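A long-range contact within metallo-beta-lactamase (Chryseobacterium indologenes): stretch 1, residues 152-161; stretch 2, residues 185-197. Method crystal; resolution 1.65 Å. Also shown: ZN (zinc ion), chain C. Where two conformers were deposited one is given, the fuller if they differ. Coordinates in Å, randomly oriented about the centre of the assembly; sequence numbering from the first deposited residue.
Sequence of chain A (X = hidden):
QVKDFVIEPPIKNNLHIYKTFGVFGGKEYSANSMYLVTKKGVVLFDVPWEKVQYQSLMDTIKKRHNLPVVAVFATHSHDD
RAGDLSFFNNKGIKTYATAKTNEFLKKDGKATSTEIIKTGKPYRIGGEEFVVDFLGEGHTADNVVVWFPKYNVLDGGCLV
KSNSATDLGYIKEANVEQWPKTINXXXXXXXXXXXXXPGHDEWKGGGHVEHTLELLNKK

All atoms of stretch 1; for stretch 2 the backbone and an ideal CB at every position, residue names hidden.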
ATOM      1  N   ASN A 152       1.079   2.004 -15.769  1.00 10.52           N
ATOM      2  CA  ASN A 152       1.789   0.720 -15.799  1.00 10.88           C
ATOM      3  C   ASN A 152       2.573   0.453 -14.520  1.00  9.88           C
ATOM      4  O   ASN A 152       3.672  -0.083 -14.548  1.00  9.92           O
ATOM      5  CB  ASN A 152       2.670   0.587 -17.049  1.00 11.70           C
ATOM      6  CG  ASN A 152       1.852   0.350 -18.307  1.00 14.29           C
ATOM      7  OD1 ASN A 152       0.781  -0.264 -18.270  1.00 18.23           O
ATOM      8  ND2 ASN A 152       2.358   0.834 -19.432  1.00 18.38           N
ATOM      9  N   VAL A 153       1.972   0.830 -13.395  1.00  8.64           N
ATOM     10  CA  VAL A 153       2.604   0.635 -12.094  1.00  7.56           C
ATOM     11  C   VAL A 153       1.731  -0.282 -11.256  1.00  7.25           C
ATOM     12  O   VAL A 153       0.522  -0.098 -11.197  1.00  7.09           O
ATOM     13  CB  VAL A 153       2.799   1.988 -11.352  1.00  7.49           C
ATOM     14  CG1 VAL A 153       3.222   1.761  -9.903  1.00  7.68           C
ATOM     15  CG2 VAL A 153       3.817   2.858 -12.073  1.00  7.80           C
ATOM     16  N   LEU A 154       2.360  -1.273 -10.627  1.00  7.16           N
ATOM     17  CA  LEU A 154       1.669  -2.127  -9.675  1.00  7.00           C
ATOM     18  C   LEU A 154       2.155  -1.817  -8.277  1.00  6.77           C
ATOM     19  O   LEU A 154       3.355  -1.872  -8.012  1.00  7.12           O
ATOM     20  CB  LEU A 154       1.932  -3.604  -9.958  1.00  7.37           C
ATOM     21  CG  LEU A 154       1.137  -4.552  -9.055  1.00  7.19           C
ATOM     22  CD1 LEU A 154      -0.339  -4.581  -9.467  1.00  6.99           C
ATOM     23  CD2 LEU A 154       1.735  -5.955  -9.086  1.00  9.74           C
ATOM     24  N   ASP A 155       1.221  -1.488  -7.387  1.00  6.57           N
ATOM     25  CA  ASP A 155       1.548  -1.360  -5.971  1.00  6.28           C
ATOM     26  C   ASP A 155       1.461  -2.761  -5.394  1.00  6.19           C
ATOM     27  O   ASP A 155       0.370  -3.280  -5.181  1.00  6.49           O
ATOM     28  CB  ASP A 155       0.552  -0.422  -5.278  1.00  5.81           C
ATOM     29  CG  ASP A 155       0.898  -0.151  -3.823  1.00  6.65           C
ATOM     30  OD1 ASP A 155       1.886  -0.714  -3.315  1.00  6.16           O
ATOM     31  OD2 ASP A 155       0.145   0.631  -3.195  1.00  7.16           O
ATOM     32  N   GLY A 156       2.621  -3.366  -5.159  1.00  6.50           N
ATOM     33  CA  GLY A 156       2.703  -4.754  -4.690  1.00  7.02           C
ATOM     34  C   GLY A 156       2.391  -4.913  -3.220  1.00  7.32           C
ATOM     35  O   GLY A 156       1.944  -5.991  -2.770  1.00  7.69           O
ATOM     36  N   GLY A 157       2.621  -3.843  -2.459  1.00  7.33           N
ATOM     37  CA  GLY A 157       2.509  -3.904  -1.011  1.00  6.95           C
ATOM     38  C   GLY A 157       3.438  -4.952  -0.433  1.00  7.08           C
ATOM     39  O   GLY A 157       4.430  -5.351  -1.052  1.00  6.83           O
ATOM     40  N   CYS A 158       3.083  -5.447   0.737  0.70  6.81           N
ATOM     41  CA  CYS A 158       4.011  -6.257   1.496  0.70  6.76           C
ATOM     42  C   CYS A 158       4.034  -7.713   1.008  0.70  6.83           C
ATOM     43  O   CYS A 158       4.859  -8.513   1.452  0.70  7.04           O
ATOM     44  CB  CYS A 158       3.719  -6.088   2.988  0.70  7.08           C
ATOM     45  SG  CYS A 158       3.495  -4.305   3.396  0.70  5.30           S
ATOM     46  N   LEU A 159       3.154  -8.027   0.056  1.00  6.90           N
ATOM     47  CA  LEU A 159       3.208  -9.292  -0.689  1.00  7.26           C
ATOM     48  C   LEU A 159       4.524  -9.380  -1.480  1.00  7.96           C
ATOM     49  O   LEU A 159       5.073 -10.470  -1.675  1.00  8.13           O
ATOM     50  CB  LEU A 159       2.009  -9.373  -1.637  1.00  7.34           C
ATOM     51  CG  LEU A 159       1.904 -10.557  -2.609  1.00  7.60           C
ATOM     52  CD1 LEU A 159       1.728 -11.875  -1.835  1.00  7.74           C
ATOM     53  CD2 LEU A 159       0.749 -10.324  -3.564  1.00  9.65           C
ATOM     54  N   VAL A 160       5.024  -8.229  -1.922  1.00  7.26           N
ATOM     55  CA  VAL A 160       6.265  -8.158  -2.679  1.00  7.96           C
ATOM     56  C   VAL A 160       7.398  -7.634  -1.809  1.00  8.40           C
ATOM     57  O   VAL A 160       7.347  -6.515  -1.283  1.00  8.09           O
ATOM     58  CB  VAL A 160       6.116  -7.269  -3.931  1.00  7.39           C
ATOM     59  CG1 VAL A 160       7.437  -7.223  -4.730  1.00  7.99           C
ATOM     60  CG2 VAL A 160       4.976  -7.771  -4.809  1.00  7.72           C
ATOM     61  N   LYS A 161       8.425  -8.460  -1.652  1.00  9.51           N
ATOM     62  CA  LYS A 161       9.650  -8.065  -0.966  1.00 10.16           C
ATOM     63  C   LYS A 161      10.564  -7.259  -1.883  1.00 10.28           C
ATOM     64  O   LYS A 161      10.595  -7.497  -3.089  1.00 10.47           O
ATOM     65  CB  LYS A 161      10.412  -9.307  -0.480  1.00 10.64           C
ATOM     66  CG  LYS A 161       9.602 -10.233   0.432  1.00 12.45           C
ATOM     67  CD  LYS A 161       9.139  -9.528   1.702  1.00 15.12           C
ATOM     68  CE  LYS A 161      10.302  -9.043   2.545  1.00 16.29           C
ATOM     69  NZ  LYS A 161       9.865  -8.171   3.675  1.00 19.69           N
ATOM     70  N   UNK A 185       1.393 -16.014  -9.756  1.00 19.30           N
ATOM     71  CA  UNK A 185       0.172 -15.467 -10.355  1.00 19.75           C
ATOM     72  C   UNK A 185       0.331 -13.977 -10.676  1.00 19.79           C
ATOM     73  O   UNK A 185      -0.112 -13.514 -11.727  1.00 19.92           O
ATOM     74  CB  UNK A 185      -1.018 -15.677  -9.417  1.00 19.75           C
ATOM     75  N   UNK A 186       0.957 -13.234  -9.762  1.00 19.72           N
ATOM     76  CA  UNK A 186       1.225 -11.810  -9.968  1.00 19.66           C
ATOM     77  C   UNK A 186       2.121 -11.623 -11.189  1.00 20.30           C
ATOM     78  O   UNK A 186       1.813 -10.824 -12.084  1.00 20.24           O
ATOM     79  CB  UNK A 186       1.875 -11.194  -8.727  1.00 19.66           C
ATOM     80  N   UNK A 187       3.228 -12.370 -11.196  1.00 21.26           N
ATOM     81  CA  UNK A 187       4.256 -12.329 -12.241  1.00 22.52           C
ATOM     82  C   UNK A 187       3.660 -12.590 -13.626  1.00 23.04           C
ATOM     83  O   UNK A 187       4.058 -11.959 -14.612  1.00 23.42           O
ATOM     84  CB  UNK A 187       5.352 -13.355 -11.944  1.00 22.52           C
ATOM     85  N   UNK A 188       2.694 -13.501 -13.681  1.00 23.57           N
ATOM     86  CA  UNK A 188       2.027 -13.866 -14.927  1.00 23.97           C
ATOM     87  C   UNK A 188       0.987 -12.830 -15.365  1.00 24.17           C
ATOM     88  O   UNK A 188       0.790 -12.605 -16.563  1.00 24.53           O
ATOM     89  CB  UNK A 188       1.358 -15.233 -14.772  1.00 23.97           C
ATOM     90  N   UNK A 189       0.335 -12.195 -14.394  1.00 24.00           N
ATOM     91  CA  UNK A 189      -0.763 -11.273 -14.669  1.00 23.69           C
ATOM     92  C   UNK A 189      -0.313  -9.854 -15.049  1.00 23.81           C
ATOM     93  O   UNK A 189      -0.944  -9.207 -15.884  1.00 23.85           O
ATOM     94  CB  UNK A 189      -1.674 -11.200 -13.442  1.00 23.69           C
ATOM     95  N   UNK A 190       0.761  -9.371 -14.430  1.00 23.98           N
ATOM     96  CA  UNK A 190       1.187  -7.977 -14.629  1.00 24.35           C
ATOM     97  C   UNK A 190       2.486  -7.857 -15.416  1.00 25.04           C
ATOM     98  O   UNK A 190       3.445  -7.212 -14.979  1.00 25.02           O
ATOM     99  CB  UNK A 190       1.354  -7.286 -13.274  1.00 24.35           C
ATOM    100  N   UNK A 191       2.497  -8.493 -16.587  1.00 25.67           N
ATOM    101  CA  UNK A 191       3.604  -8.371 -17.527  1.00 26.17           C
ATOM    102  C   UNK A 191       3.734  -6.933 -18.049  1.00 25.85           C
ATOM    103  O   UNK A 191       4.840  -6.482 -18.350  1.00 26.70           O
ATOM    104  CB  UNK A 191       3.412  -9.342 -18.694  1.00 26.17           C
ATOM    105  N   UNK A 192       2.612  -6.214 -18.128  1.00 25.40           N
ATOM    106  CA  UNK A 192       2.605  -4.814 -18.580  1.00 24.57           C
ATOM    107  C   UNK A 192       3.218  -3.836 -17.566  1.00 23.59           C
ATOM    108  O   UNK A 192       3.546  -2.701 -17.918  1.00 23.57           O
ATOM    109  CB  UNK A 192       1.168  -4.385 -18.884  1.00 24.57           C
ATOM    110  N   UNK A 193       3.373  -4.279 -16.318  1.00 22.11           N
ATOM    111  CA  UNK A 193       3.940  -3.430 -15.267  1.00 20.45           C
ATOM    112  C   UNK A 193       5.408  -3.128 -15.522  1.00 19.39           C
ATOM    113  O   UNK A 193       6.227  -4.040 -15.669  1.00 19.63           O
ATOM    114  CB  UNK A 193       3.779  -4.097 -13.900  1.00 20.45           C
ATOM    115  N   UNK A 194       5.739  -1.842 -15.577  1.00 17.70           N
ATOM    116  CA  UNK A 194       7.123  -1.430 -15.756  1.00 16.57           C
ATOM    117  C   UNK A 194       7.733  -1.015 -14.421  1.00 15.10           C
ATOM    118  O   UNK A 194       8.934  -0.759 -14.322  1.00 15.26           O
ATOM    119  CB  UNK A 194       7.215  -0.283 -16.765  1.00 16.57           C
ATOM    120  N   UNK A 195       6.887  -0.978 -13.390  1.00 13.14           N
ATOM    121  CA  UNK A 195       7.327  -0.651 -12.037  1.00 11.29           C
ATOM    122  C   UNK A 195       6.439  -1.391 -11.051  1.00 10.10           C
ATOM    123  O   UNK A 195       5.222  -1.329 -11.150  1.00  9.44           O
ATOM    124  CB  UNK A 195       7.287   0.858 -11.786  1.00 11.29           C
ATOM    125  N   UNK A 196       7.060  -2.130 -10.140  1.00  9.61           N
ATOM    126  CA  UNK A 196       6.331  -2.819  -9.069  1.00  9.62           C
ATOM    127  C   UNK A 196       6.868  -2.304  -7.742  1.00  9.06           C
ATOM    128  O   UNK A 196       8.079  -2.349  -7.497  1.00  9.31           O
ATOM    129  CB  UNK A 196       6.476  -4.339  -9.172  1.00  9.62           C
ATOM    130  N   UNK A 197       5.976  -1.765  -6.907  1.00  7.83           N
ATOM    131  CA  UNK A 197       6.399  -1.177  -5.638  1.00  7.09           C
ATOM    132  C   UNK A 197       6.294  -2.221  -4.537  1.00  6.99           C
ATOM    133  O   UNK A 197       5.192  -2.717  -4.268  1.00  7.27           O
ATOM    134  CB  UNK A 197       5.558   0.054  -5.296  1.00  7.09           C
TER
HETATM  135 ZN    ZN C 302       4.106  -4.019   5.494  0.70 12.23          ZN

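Position 185 lies on a helix with nothing of stretch 1 within 5.5 Å of its CB, so this contact sets no preference; it is Lys185, its chain extended. Position 186, one residue along, points its CB toward stretch 1, 5.3 Å from Leu154 CD2 and 5.4 Å from Leu159 CD2. The gap is lined by methyl groups and offers no polar partner, so a mid-sized aliphatic residue such as leucine, isoleucine or methionine would suit. It is Leu186, whose CG lies 3.8 Å from Leu154 CD2 and whose CD1 lies 3.8 Å from Val160 CG2.

Positions 187, 188 and 189 are helical and out of reach, and many residues would serve; they are Lys187, Ala188 and Lys189. Position 190 leaves helical phi/psi and again points toward stretch 1, with its CB 4.4 Å from Leu154 CD2. A large aliphatic or aromatic side chain could cover that leucine. The residue is Tyr190, with chi1 in m; Leu154 CD1 sits over one ring face, 3.7 Å from the centroid of the Tyr190 ring and 5° off its normal, a CH-pi contact.

Position 191, in the type I turn from Tyr190 to position 193, is out of reach and tolerant; it is Ser191. At 192 the CB points sideways, 4.2 Å from Asn152 OD1, and a polar or long side chain could pass by. Lys192 does so, its end leading away. At 193 the sideways CB is 4.4 Å from Leu154 CB, close enough for a small apolar group to touch; Ala193 makes that contact with its methyl.

Position 194 is held through its backbone, N donating to Asn152 O at 2.9 Å, which leaves the side chain considerable freedom. Small polar residues are plausible; it is Thr194, with OG1 3.7 Å from Asn152 CB.

From 195 a parallel strand pairs with stretch 1, and side chains alternate between sheet faces. Position 195 shares a face with Val153, whose CG2 is 4.0 Å from the ideal CB, favouring aliphatic or beta-branched residues. Leu195 packs there, while its O accepts from Leu154 N at 2.9 Å. Position 196 turns to the Leu154 face, near Val160, where valine, isoleucine or leucine would fit; Ile196 places CG1 4.2 Å from Leu154 CB and CG2 4.3 Å from Val160 CG2. Position 197 returns to the face of Val153 and Asp155. Its N donates to Leu154 O at 2.8 Å and its O accepts from Gly156 N at 2.8 Å. Apolar residues suit the Val153 side; Ile197 brings CG1 to 4.2 Å from Val153 CG1.

Stretch 2, residues 185-197: KLKAKYSKATLII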
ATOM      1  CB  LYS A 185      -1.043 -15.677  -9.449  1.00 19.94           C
ATOM      2  CG  LYS A 185      -1.582 -17.103  -9.424  1.00 21.96           C
ATOM      3  CD  LYS A 185      -2.864 -17.197  -8.603  1.00 24.57           C
ATOM      4  CE  LYS A 185      -3.375 -18.634  -8.551  1.00 26.88           C
ATOM      5  NZ  LYS A 185      -4.649 -18.744  -7.783  1.00 29.28           N
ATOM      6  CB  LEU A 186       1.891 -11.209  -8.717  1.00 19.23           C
ATOM      7  CG  LEU A 186       2.217  -9.710  -8.642  1.00 17.91           C
ATOM      8  CD1 LEU A 186       2.364  -9.299  -7.188  1.00 16.68           C
ATOM      9  CD2 LEU A 186       3.474  -9.339  -9.424  1.00 17.33           C
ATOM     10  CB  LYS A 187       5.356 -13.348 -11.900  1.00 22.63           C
ATOM     11  CG  LYS A 187       6.484 -13.506 -12.913  1.00 24.29           C
ATOM     12  CD  LYS A 187       7.463 -14.581 -12.453  1.00 26.67           C
ATOM     13  CE  LYS A 187       8.511 -14.869 -13.523  1.00 28.07           C
ATOM     14  NZ  LYS A 187       9.481 -15.923 -13.089  1.00 29.26           N
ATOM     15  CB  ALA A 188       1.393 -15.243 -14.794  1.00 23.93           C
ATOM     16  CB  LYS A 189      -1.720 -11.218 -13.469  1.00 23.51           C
ATOM     17  CG  LYS A 189      -2.948 -10.355 -13.696  1.00 23.71           C
ATOM     18  CD  LYS A 189      -3.993 -10.548 -12.623  1.00 24.92           C
ATOM     19  CE  LYS A 189      -5.191  -9.652 -12.884  1.00 26.11           C
ATOM     20  NZ  LYS A 189      -6.421 -10.157 -12.236  1.00 27.12           N
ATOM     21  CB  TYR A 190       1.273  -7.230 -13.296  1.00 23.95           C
ATOM     22  CG  TYR A 190      -0.026  -7.248 -12.544  1.00 22.44           C
ATOM     23  CD1 TYR A 190      -0.178  -8.061 -11.428  1.00 21.29           C
ATOM     24  CD2 TYR A 190      -1.115  -6.476 -12.963  1.00 19.86           C
ATOM     25  CE1 TYR A 190      -1.359  -8.100 -10.735  1.00 21.09           C
ATOM     26  CE2 TYR A 190      -2.322  -6.510 -12.269  1.00 20.93           C
ATOM     27  CZ  TYR A 190      -2.425  -7.330 -11.157  1.00 20.78           C
ATOM     28  OH  TYR A 190      -3.579  -7.399 -10.433  1.00 23.02           O
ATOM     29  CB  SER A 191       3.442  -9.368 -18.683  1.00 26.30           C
ATOM     30  OG  SER A 191       2.154  -9.268 -19.274  1.00 27.87           O
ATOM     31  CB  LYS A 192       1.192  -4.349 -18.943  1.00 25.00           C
ATOM     32  CG  LYS A 192       0.645  -4.906 -20.253  1.00 26.35           C
ATOM     33  CD  LYS A 192      -0.637  -4.180 -20.639  1.00 28.77           C
ATOM     34  CE  LYS A 192      -1.409  -4.932 -21.714  1.00 30.47           C
ATOM     35  NZ  LYS A 192      -2.597  -4.154 -22.167  1.00 32.43           N
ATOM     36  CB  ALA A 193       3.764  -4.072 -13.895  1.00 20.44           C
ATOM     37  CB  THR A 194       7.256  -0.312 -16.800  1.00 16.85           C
ATOM     38  OG1 THR A 194       6.318   0.727 -16.512  1.00 16.61           O
ATOM     39  CG2 THR A 194       6.982  -0.870 -18.207  1.00 17.99           C
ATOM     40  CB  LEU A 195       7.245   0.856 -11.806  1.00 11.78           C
ATOM     41  CG  LEU A 195       7.662   1.414 -10.445  1.00 12.33           C
ATOM     42  CD1 LEU A 195       9.110   1.076 -10.102  1.00 13.41           C
ATOM     43  CD2 LEU A 195       7.443   2.933 -10.424  1.00 12.66           C
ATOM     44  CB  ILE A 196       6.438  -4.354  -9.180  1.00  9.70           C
ATOM     45  CG1 ILE A 196       5.878  -4.816 -10.537  1.00 10.97           C
ATOM     46  CG2 ILE A 196       5.686  -5.020  -8.022  1.00 10.48           C
ATOM     47  CD1 ILE A 196       5.991  -6.294 -10.801  1.00 13.14           C
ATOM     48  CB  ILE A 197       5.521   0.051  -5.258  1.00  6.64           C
ATOM     49  CG1 ILE A 197       5.500   1.104  -6.380  1.00  7.04           C
ATOM     50  CG2 ILE A 197       5.960   0.668  -3.905  1.00  6.76           C
ATOM     51  CD1 ILE A 197       6.868   1.657  -6.772  1.00  9.46           C
TER
HETATM   52  O   HOH W   1       2.994  -4.982   6.967  1.00 10.54           O
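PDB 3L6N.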